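Local structure of stage II sporulation E family protein (Thermanaerovibrio acidaminovorans, 3RNR) at residues G25-A28 / A29-L33. The protein is of unknown function but belongs to the protein phosphatase 2C family and is probably a phosphatase acting on phosphoserine or phosphothreonine in proteins. Sequence-based numbering, arbitrary orientation.
Sequences GDEA and AQRAL. With GOL (glycerol), chain L.
Arg-31 turns its side chain back along helix 25-41 to meet the carbonyl of Glu-27, one turn earlier. Its chain is bent at chi2 (92°), which lays CD 3.1 Å from the carbonyl O of Glu-27 and lets NH1 reach the same oxygen in a weak hydrogen bond of 3.3 Å. That carbonyl also accepts the backbone N of Arg-31, so backbone and side chain of one residue share it. Glu-27, extended beyond CG, brings its carboxylate near the guanidinium, but OE1 stays 4.5 Å from NH1 and well out of the guanidinium plane: the opposite charges probably attract, though no N-H points at the oxygen. A glycerol, probably from the crystallisation liquor, lies between them; its O2 is 2.5 Å from Glu-27 OE1, so short that the exact geometry is doubtful, and accepts a bond from Arg-31 NH1 at 2.8 Å. Its O3 donates to Gln-30 OE1 at 2.8 Å; a long side chain ending in a polar amide suits this partly exposed side. Inward-packing residues are small: Ala-28 and Ala-32 touch helix 46-63, and Ala-29 meets Val-16 of strand 10-18. Arg-24 forms a salt bridge with Glu-27, and Trp-60 a cation-pi contact with Arg-31. The chemistry implies an amphipathic helix start, methyl groups packed inward and a polar face whose carboxylate, amide and guanidinium can bind a small polyol, not necessarily a natural ligand.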
ATOM      1  N   GLY B  25      20.281  -1.423   3.933  1.00 28.10           N
ATOM      2  CA  GLY B  25      19.379  -0.693   3.056  1.00 24.46           C
ATOM      3  C   GLY B  25      17.930  -1.147   3.149  1.00 29.46           C
ATOM      4  O   GLY B  25      17.015  -0.325   3.148  1.00 26.03           O
ATOM      5  N   ASP B  26      17.711  -2.455   3.230  1.00 27.81           N
ATOM      6  CA  ASP B  26      16.348  -2.975   3.302  1.00 32.17           C
ATOM      7  C   ASP B  26      15.635  -2.564   4.590  1.00 25.97           C
ATOM      8  O   ASP B  26      14.450  -2.271   4.576  1.00 27.02           O
ATOM      9  CB  ASP B  26      16.349  -4.502   3.156  1.00 41.33           C
ATOM     10  CG  ASP B  26      16.394  -4.952   1.695  1.00 52.59           C
ATOM     11  OD1 ASP B  26      16.549  -4.088   0.797  1.00 51.07           O
ATOM     12  OD2 ASP B  26      16.273  -6.173   1.446  1.00 58.65           O
ATOM     13  N   GLU B  27      16.359  -2.560   5.706  1.00 26.55           N
ATOM     14  CA  GLU B  27      15.796  -2.109   6.969  1.00 27.77           C
ATOM     15  C   GLU B  27      15.489  -0.614   6.956  1.00 26.30           C
ATOM     16  O   GLU B  27      14.491  -0.189   7.526  1.00 25.28           O
ATOM     17  CB  GLU B  27      16.742  -2.448   8.131  1.00 30.30           C
ATOM     18  CG  GLU B  27      16.872  -3.940   8.376  1.00 37.31           C
ATOM     19  CD  GLU B  27      17.878  -4.258   9.476  1.00 46.87           C
ATOM     20  OE1 GLU B  27      17.547  -4.047  10.656  1.00 50.09           O
ATOM     21  OE2 GLU B  27      18.998  -4.700   9.156  1.00 42.16           O
ATOM     22  N   ALA B  28      16.347   0.189   6.330  1.00 23.73           N
ATOM     23  CA  ALA B  28      16.041   1.612   6.152  1.00 24.70           C
ATOM     24  C   ALA B  28      14.775   1.799   5.315  1.00 29.90           C
ATOM     25  O   ALA B  28      13.912   2.618   5.642  1.00 27.47           O
ATOM     26  CB  ALA B  28      17.200   2.327   5.472  1.00 20.99           C
ATOM     27  N   ALA B  29      14.694   1.060   4.213  1.00 22.29           N
ATOM     28  CA  ALA B  29      13.547   1.145   3.318  1.00 24.97           C
ATOM     29  C   ALA B  29      12.267   0.753   4.052  1.00 25.21           C
ATOM     30  O   ALA B  29      11.227   1.374   3.847  1.00 26.41           O
ATOM     31  CB  ALA B  29      13.750   0.272   2.095  1.00 25.19           C
ATOM     32  N   GLN B  30      12.342  -0.253   4.928  1.00 26.20           N
ATOM     33  CA  GLN B  30      11.155  -0.646   5.692  1.00 27.09           C
ATOM     34  C   GLN B  30      10.625   0.486   6.556  1.00 25.58           C
ATOM     35  O   GLN B  30       9.419   0.689   6.637  1.00 27.84           O
ATOM     36  CB  GLN B  30      11.438  -1.877   6.557  1.00 28.62           C
ATOM     37  CG  GLN B  30      11.597  -3.140   5.740  1.00 28.22           C
ATOM     38  CD  GLN B  30      12.286  -4.243   6.498  1.00 35.04           C
ATOM     39  OE1 GLN B  30      12.614  -4.095   7.678  1.00 32.55           O
ATOM     40  NE2 GLN B  30      12.523  -5.355   5.822  1.00 31.10           N
ATOM     41  N   ARG B  31      11.520   1.213   7.223  1.00 24.74           N
ATOM     42  CA  ARG B  31      11.075   2.313   8.074  1.00 25.93           C
ATOM     43  C   ARG B  31      10.475   3.412   7.236  1.00 24.02           C
ATOM     44  O   ARG B  31       9.482   4.021   7.620  1.00 25.58           O
ATOM     45  CB  ARG B  31      12.229   2.900   8.891  1.00 26.81           C
ATOM     46  CG  ARG B  31      12.412   2.215  10.221  1.00 36.53           C
ATOM     47  CD  ARG B  31      13.393   1.084  10.121  1.00 37.71           C
ATOM     48  NE  ARG B  31      13.488   0.389  11.392  1.00 41.87           N
ATOM     49  CZ  ARG B  31      13.636  -0.923  11.506  1.00 55.27           C
ATOM     50  NH1 ARG B  31      13.731  -1.677  10.416  1.00 50.92           N
ATOM     51  NH2 ARG B  31      13.697  -1.477  12.711  1.00 54.31           N
ATOM     52  N   ALA B  32      11.088   3.678   6.094  1.00 21.86           N
ATOM     53  CA  ALA B  32      10.582   4.726   5.215  1.00 26.74           C
ATOM     54  C   ALA B  32       9.201   4.371   4.661  1.00 26.45           C
ATOM     55  O   ALA B  32       8.293   5.191   4.641  1.00 26.10           O
ATOM     56  CB  ALA B  32      11.584   5.002   4.071  1.00 21.42           C
ATOM     57  N   LEU B  33       9.053   3.141   4.189  1.00 22.96           N
ATOM     58  CA  LEU B  33       7.792   2.719   3.605  1.00 22.51           C
ATOM     59  C   LEU B  33       6.702   2.754   4.686  1.00 23.01           C
ATOM     60  O   LEU B  33       5.644   3.319   4.484  1.00 24.13           O
ATOM     61  CB  LEU B  33       7.948   1.305   3.025  1.00 23.37           C
ATOM     62  CG  LEU B  33       6.767   0.613   2.333  1.00 25.82           C
ATOM     63  CD1 LEU B  33       5.626   0.270   3.318  1.00 23.56           C
ATOM     64  CD2 LEU B  33       6.269   1.447   1.155  1.00 23.93           C
TER
HETATM   65  C1  GOL L 213      13.639  -4.448  13.135  1.00 83.16           C
HETATM   66  O1  GOL L 213      14.461  -4.874  14.199  1.00 84.57           O
HETATM   67  C2  GOL L 213      14.252  -4.834  11.791  1.00 81.17           C
HETATM   68  O2  GOL L 213      15.216  -3.873  11.423  1.00 74.56           O
HETATM   69  C3  GOL L 213      13.161  -4.873  10.725  1.00 85.85           C
HETATM   70  O3  GOL L 213      13.514  -5.783   9.704  1.00 84.02           O